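PDB 1UAI: polyguluronate lyase from Corynebacterium sp., which probably cleaves poly-alpha-L-guluronate, the guluronate-rich part of alginate, as a lyase built on a jellyroll beta-sandwich. Local coordinates for residues R100-H105 against S215-Q220; G53-A58 against Y211-L216. All blocks are in the same frame, centred on the assembly; numbering follows the deposited sequence.

Contact 1: residues R100-H105 against S215-Q220; sequences REAFNH and SLYKLQ
S215 turns OG anti to its own carbonyl carbon (chi1 -73°), on the side where N104, with CG set likewise (chi1 -49°), presents its amide: S215 OG donates to N104 OD1 at 2.7 Å, with OG somewhat tilted from the amide plane. The N104 amide is also used at its other end, where water 1 accepts from ND2 (2.9 Å) and lies in the ring plane of Y217, 2.6 Å from OH. Between these side chains and R100 the antiparallel backbones are joined by A102 N to S215 O and by S215 N to A102 O (2.9 Å). The register then slips by one residue. Y217 and K218 both face R100 in a classic beta bulge: R100 O takes Y217 N at 2.8 Å and K218 N only weakly, while R100 N reaches K218 O. With the bulge, Y217 brings its ring edge to A102 CB and E101 CA. R100 and K218 run side by side as extended chains, CB to CB 3.7 Å, ending with K218 NZ over the rim of one guanidinium face, 3.1 Å from R100 NH2. Two like charges at that spacing probably repel, and the salt bridge of R100 NE with E159 on strand 158-165 should offset part of the cost. On the opposite face, L216 CD1 packs on E101 CB at 3.9 Å. That face looks into the sandwich, where L216 also meets L75 of strand 72-79; within its own sheet, strand 211-223 lies between strands 95-105 and 54-59.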
loop_
_atom_site.group_PDB
_atom_site.type_symbol
_atom_site.label_atom_id
_atom_site.label_comp_id
_atom_site.label_asym_id
_atom_site.label_seq_id
_atom_site.Cartn_x
_atom_site.Cartn_y
_atom_site.Cartn_z
ATOM N N ARG A 100 0.431 9.738 -4.174
ATOM C CA ARG A 100 1.617 10.475 -3.771
ATOM C C ARG A 100 1.914 9.980 -2.375
ATOM O O ARG A 100 1.058 10.043 -1.494
ATOM C CB ARG A 100 1.367 11.981 -3.754
ATOM C CG ARG A 100 1.266 12.577 -5.140
ATOM C CD ARG A 100 1.076 14.077 -5.101
ATOM N NE ARG A 100 0.748 14.589 -6.426
ATOM C CZ ARG A 100 0.410 15.848 -6.679
ATOM N NH1 ARG A 100 0.357 16.731 -5.691
ATOM N NH2 ARG A 100 0.116 16.219 -7.917
ATOM N N GLU A 101 3.119 9.461 -2.174
ATOM C CA GLU A 101 3.477 8.944 -0.869
ATOM C C GLU A 101 4.960 9.082 -0.616
ATOM O O GLU A 101 5.738 9.435 -1.508
ATOM C CB GLU A 101 3.091 7.462 -0.754
ATOM C CG GLU A 101 3.896 6.533 -1.661
ATOM C CD GLU A 101 3.495 5.068 -1.523
ATOM O OE1 GLU A 101 2.351 4.800 -1.091
ATOM O OE2 GLU A 101 4.310 4.181 -1.862
ATOM N N ALA A 102 5.338 8.811 0.623
ATOM C CA ALA A 102 6.729 8.835 1.025
ATOM C C ALA A 102 6.935 7.681 1.993
ATOM O O ALA A 102 6.058 7.382 2.808
ATOM C CB ALA A 102 7.074 10.154 1.711
ATOM N N PHE A 103 8.075 7.008 1.873
ATOM C CA PHE A 103 8.424 5.930 2.793
ATOM C C PHE A 103 9.141 6.687 3.916
ATOM O O PHE A 103 10.094 7.426 3.651
ATOM C CB PHE A 103 9.375 4.933 2.125
ATOM C CG PHE A 103 8.746 4.137 1.008
ATOM C CD1 PHE A 103 8.035 2.970 1.275
ATOM C CD2 PHE A 103 8.877 4.552 -0.314
ATOM C CE1 PHE A 103 7.466 2.226 0.239
ATOM C CE2 PHE A 103 8.312 3.817 -1.354
ATOM C CZ PHE A 103 7.606 2.652 -1.077
ATOM N N ASN A 104 8.691 6.506 5.155
ATOM C CA ASN A 104 9.268 7.226 6.293
ATOM C C ASN A 104 10.185 6.428 7.202
ATOM O O ASN A 104 11.071 6.992 7.843
ATOM C CB ASN A 104 8.168 7.773 7.212
ATOM C CG ASN A 104 7.087 8.530 6.480
ATOM O OD1 ASN A 104 5.902 8.221 6.631
ATOM N ND2 ASN A 104 7.474 9.540 5.707
ATOM N N HIS A 105 9.967 5.123 7.275
ATOM C CA HIS A 105 10.724 4.305 8.206
ATOM C C HIS A 105 10.793 2.881 7.687
ATOM O O HIS A 105 9.854 2.398 7.054
ATOM C CB HIS A 105 9.991 4.354 9.552
ATOM C CG HIS A 105 10.866 4.152 10.750
ATOM N ND1 HIS A 105 11.182 2.904 11.241
ATOM C CD2 HIS A 105 11.447 5.044 11.586
ATOM C CE1 HIS A 105 11.917 3.036 12.330
ATOM N NE2 HIS A 105 12.092 4.325 12.561
ATOM N N SER A 215 3.609 7.419 4.343
ATOM C CA SER A 215 2.670 8.528 4.462
ATOM C C SER A 215 2.057 8.723 3.082
ATOM O O SER A 215 2.771 8.835 2.083
ATOM C CB SER A 215 3.379 9.807 4.913
ATOM O OG SER A 215 3.732 9.737 6.285
ATOM N N LEU A 216 0.730 8.747 3.039
ATOM C CA LEU A 216 -0.015 8.896 1.796
ATOM C C LEU A 216 -0.648 10.283 1.743
ATOM O O LEU A 216 -1.447 10.649 2.606
ATOM C CB LEU A 216 -1.083 7.806 1.735
ATOM C CG LEU A 216 -1.828 7.536 0.430
ATOM C CD1 LEU A 216 -0.841 7.244 -0.687
ATOM C CD2 LEU A 216 -2.764 6.351 0.634
ATOM N N TYR A 217 -0.289 11.039 0.709
ATOM C CA TYR A 217 -0.745 12.414 0.527
ATOM C C TYR A 217 -1.821 12.629 -0.524
ATOM O O TYR A 217 -2.585 13.593 -0.447
ATOM C CB TYR A 217 0.471 13.284 0.215
ATOM C CG TYR A 217 1.436 13.328 1.372
ATOM C CD1 TYR A 217 1.162 14.121 2.483
ATOM C CD2 TYR A 217 2.575 12.521 1.400
ATOM C CE1 TYR A 217 1.983 14.113 3.594
ATOM C CE2 TYR A 217 3.413 12.503 2.520
ATOM C CZ TYR A 217 3.103 13.305 3.612
ATOM O OH TYR A 217 3.886 13.292 4.743
ATOM N N LYS A 218 -1.871 11.744 -1.508
ATOM C CA LYS A 218 -2.861 11.831 -2.570
ATOM C C LYS A 218 -3.189 10.399 -2.960
ATOM O O LYS A 218 -2.302 9.549 -2.993
ATOM C CB LYS A 218 -2.276 12.589 -3.761
ATOM C CG LYS A 218 -3.290 13.135 -4.746
ATOM C CD LYS A 218 -2.596 14.074 -5.722
ATOM C CE LYS A 218 -3.583 14.874 -6.546
ATOM N NZ LYS A 218 -2.873 15.875 -7.390
ATOM N N LEU A 219 -4.461 10.135 -3.239
ATOM C CA LEU A 219 -4.906 8.799 -3.623
ATOM C C LEU A 219 -6.119 8.943 -4.527
ATOM O O LEU A 219 -7.190 9.360 -4.081
ATOM C CB LEU A 219 -5.280 7.984 -2.383
ATOM C CG LEU A 219 -5.755 6.552 -2.640
ATOM C CD1 LEU A 219 -4.636 5.732 -3.278
ATOM C CD2 LEU A 219 -6.195 5.926 -1.326
ATOM N N GLN A 220 -5.948 8.586 -5.796
ATOM C CA GLN A 220 -7.015 8.716 -6.778
ATOM C C GLN A 220 -7.112 7.464 -7.643
ATOM O O GLN A 220 -6.120 7.022 -8.215
ATOM C CB GLN A 220 -6.741 9.930 -7.684
ATOM C CG GLN A 220 -6.207 11.168 -6.955
ATOM C CD GLN A 220 -5.829 12.310 -7.895
ATOM O OE1 GLN A 220 -5.250 12.094 -8.959
ATOM N NE2 GLN A 220 -6.139 13.537 -7.490
HETATM O O HOH W 1 6.219 12.056 4.903
#

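Contact 2: residues G53-A58 against Y211-L216; sequences GVQFRA and YGQVSL
R57 grips Q213 side-on, NE and NH2 both donating to the single oxygen OE1, at 2.8 Å for NE and 2.9 Å for NH2. OE1 sits in the guanidinium plane, and the amide is nearly coplanar with it. A bend at chi3 (-61°) swings NE out of the otherwise extended R57 chain toward that oxygen. Water 2, also at the guanidinium edge, accepts from Q213 NE2 (3.0 Å) and weakly from R57 NH2, and donates to Q55 OE1. Q213 NE2 has a further acceptor in N104 OD1 of strand 95-105. The backbone pairing is regular: V54 with L216, F56 with V214 and A58 with G212 each exchange two N-H...O bonds, and S215 CA and Q213 CA add C-H...O contacts to V54 O and F56 O.

Over the Y211 ring the guanidinium lies flat, its plane 8° from that of the ring. R57 CD stands above the ring centre in a CH-pi contact, while R57 CZ makes an off-centre cation-pi contact 4.0 Å from the centroid. H105 also stacks with Y211. Next along this face, the amides of Q55 and Q213 are stacked 18° apart, Q55 CD lying 3.5 Å from Q213 OE1; Q55 NE2 is held by P43 O.

On the reverse face these two strands present only hydrocarbon: V54, F56, A58, V214 and L216. F56 CE2 meets L216 CB at 3.7 Å, and F56 reaches L75 and S73 of strand 72-79 across the sandwich. Two sharply different faces result. On one, a guanidinium held at its edge has its positive charge probably stabilised by the Q213 carbonyl oxygen in its plane and the Y211 ring over its face; on the other, these two strands offer only hydrocarbon to the sandwich interior.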
loop_
_atom_site.group_PDB
_atom_site.type_symbol
_atom_site.label_atom_id
_atom_site.label_comp_id
_atom_site.label_asym_id
_atom_site.label_seq_id
_atom_site.Cartn_x
_atom_site.Cartn_y
_atom_site.Cartn_z
ATOM N N GLY A 53 -1.383 14.437 5.571
ATOM C CA GLY A 53 -1.644 13.162 4.932
ATOM C C GLY A 53 -1.956 12.070 5.931
ATOM O O GLY A 53 -2.188 12.338 7.112
ATOM N N VAL A 54 -1.958 10.832 5.453
ATOM C CA VAL A 54 -2.258 9.689 6.299
ATOM C C VAL A 54 -1.022 8.853 6.585
ATOM O O VAL A 54 -0.296 8.450 5.674
ATOM C CB VAL A 54 -3.330 8.785 5.646
ATOM C CG1 VAL A 54 -3.631 7.587 6.543
ATOM C CG2 VAL A 54 -4.594 9.591 5.384
ATOM N N GLN A 55 -0.794 8.606 7.869
ATOM C CA GLN A 55 0.324 7.798 8.325
ATOM C C GLN A 55 -0.112 6.343 8.477
ATOM O O GLN A 55 -1.090 6.052 9.171
ATOM C CB GLN A 55 0.824 8.325 9.672
ATOM C CG GLN A 55 1.807 7.415 10.392
ATOM C CD GLN A 55 2.310 8.035 11.678
ATOM O OE1 GLN A 55 2.908 9.111 11.661
ATOM N NE2 GLN A 55 2.065 7.369 12.801
ATOM N N PHE A 56 0.611 5.448 7.807
ATOM C CA PHE A 56 0.364 4.009 7.874
ATOM C C PHE A 56 1.626 3.400 8.473
ATOM O O PHE A 56 2.724 3.612 7.952
ATOM C CB PHE A 56 0.172 3.414 6.480
ATOM C CG PHE A 56 -1.086 3.849 5.790
ATOM C CD1 PHE A 56 -2.259 3.114 5.926
ATOM C CD2 PHE A 56 -1.085 4.966 4.962
ATOM C CE1 PHE A 56 -3.414 3.482 5.239
ATOM C CE2 PHE A 56 -2.235 5.344 4.272
ATOM C CZ PHE A 56 -3.402 4.598 4.409
ATOM N N ARG A 57 1.479 2.648 9.558
ATOM C CA ARG A 57 2.629 2.022 10.198
ATOM C C ARG A 57 2.335 0.568 10.531
ATOM O O ARG A 57 1.252 0.243 11.013
ATOM C CB ARG A 57 3.005 2.770 11.483
ATOM C CG ARG A 57 4.231 2.193 12.190
ATOM C CD ARG A 57 4.530 2.887 13.516
ATOM N NE ARG A 57 4.813 4.308 13.345
ATOM C CZ ARG A 57 5.163 5.123 14.335
ATOM N NH1 ARG A 57 5.278 4.652 15.571
ATOM N NH2 ARG A 57 5.392 6.406 14.093
ATOM N N ALA A 58 3.304 -0.303 10.257
ATOM C CA ALA A 58 3.181 -1.725 10.557
ATOM C C ALA A 58 4.532 -2.223 11.064
ATOM O O ALA A 58 5.530 -2.197 10.340
ATOM C CB ALA A 58 2.758 -2.505 9.315
ATOM N N TYR A 211 9.700 -0.938 12.779
ATOM C CA TYR A 211 8.607 -0.880 11.819
ATOM C C TYR A 211 8.849 -0.202 10.485
ATOM O O TYR A 211 9.852 0.480 10.266
ATOM C CB TYR A 211 7.436 -0.159 12.493
ATOM C CG TYR A 211 7.762 1.282 12.872
ATOM C CD1 TYR A 211 7.643 2.320 11.943
ATOM C CD2 TYR A 211 8.213 1.601 14.155
ATOM C CE1 TYR A 211 7.961 3.639 12.283
ATOM C CE2 TYR A 211 8.536 2.915 14.504
ATOM C CZ TYR A 211 8.407 3.928 13.566
ATOM O OH TYR A 211 8.715 5.224 13.918
ATOM N N GLY A 212 7.878 -0.407 9.603
ATOM C CA GLY A 212 7.875 0.228 8.307
ATOM C C GLY A 212 6.741 1.239 8.384
ATOM O O GLY A 212 5.718 0.989 9.032
ATOM N N GLN A 213 6.921 2.392 7.752
ATOM C CA GLN A 213 5.891 3.422 7.753
ATOM C C GLN A 213 5.875 4.160 6.429
ATOM O O GLN A 213 6.926 4.450 5.853
ATOM C CB GLN A 213 6.121 4.428 8.884
ATOM C CG GLN A 213 5.129 5.590 8.879
ATOM C CD GLN A 213 5.303 6.507 10.071
ATOM O OE1 GLN A 213 5.169 6.081 11.217
ATOM N NE2 GLN A 213 5.603 7.773 9.807
ATOM N N VAL A 214 4.667 4.448 5.959
ATOM C CA VAL A 214 4.444 5.166 4.714
ATOM C C VAL A 214 3.418 6.267 4.975
ATOM O O VAL A 214 2.478 6.074 5.748
ATOM C CB VAL A 214 3.871 4.227 3.620
ATOM C CG1 VAL A 214 3.451 5.030 2.399
ATOM C CG2 VAL A 214 4.900 3.180 3.237
ATOM N N SER A 215 3.609 7.419 4.343
ATOM C CA SER A 215 2.670 8.528 4.462
ATOM C C SER A 215 2.057 8.723 3.082
ATOM O O SER A 215 2.771 8.835 2.083
ATOM C CB SER A 215 3.379 9.807 4.913
ATOM O OG SER A 215 3.732 9.737 6.285
ATOM N N LEU A 216 0.730 8.747 3.039
ATOM C CA LEU A 216 -0.015 8.896 1.796
ATOM C C LEU A 216 -0.648 10.283 1.743
ATOM O O LEU A 216 -1.447 10.649 2.606
ATOM C CB LEU A 216 -1.083 7.806 1.735
ATOM C CG LEU A 216 -1.828 7.536 0.430
ATOM C CD1 LEU A 216 -0.841 7.244 -0.687
ATOM C CD2 LEU A 216 -2.764 6.351 0.634
HETATM O O HOH W 2 6.098 9.071 12.435
#

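In the fold
Contacts 1 and 2 lie about 8 Å apart, centre to centre, and are the two flanks of one strand: 211-223 pairs with 95-105 in contact 1 and with 54-59 in contact 2, sharing S215 and L216. In chain order 54-59 comes first, 95-105 next and 211-223 last, so the closing strand of the lyase inserts between two much earlier ones in the seven-stranded sheet. N104 N to Q213 O and H105 ND1 to Y211 O probably bond the contacts directly. One face of this sheet packs toward strand 72-79 of the other sheet, whose strands in related alginate lyases line the substrate groove.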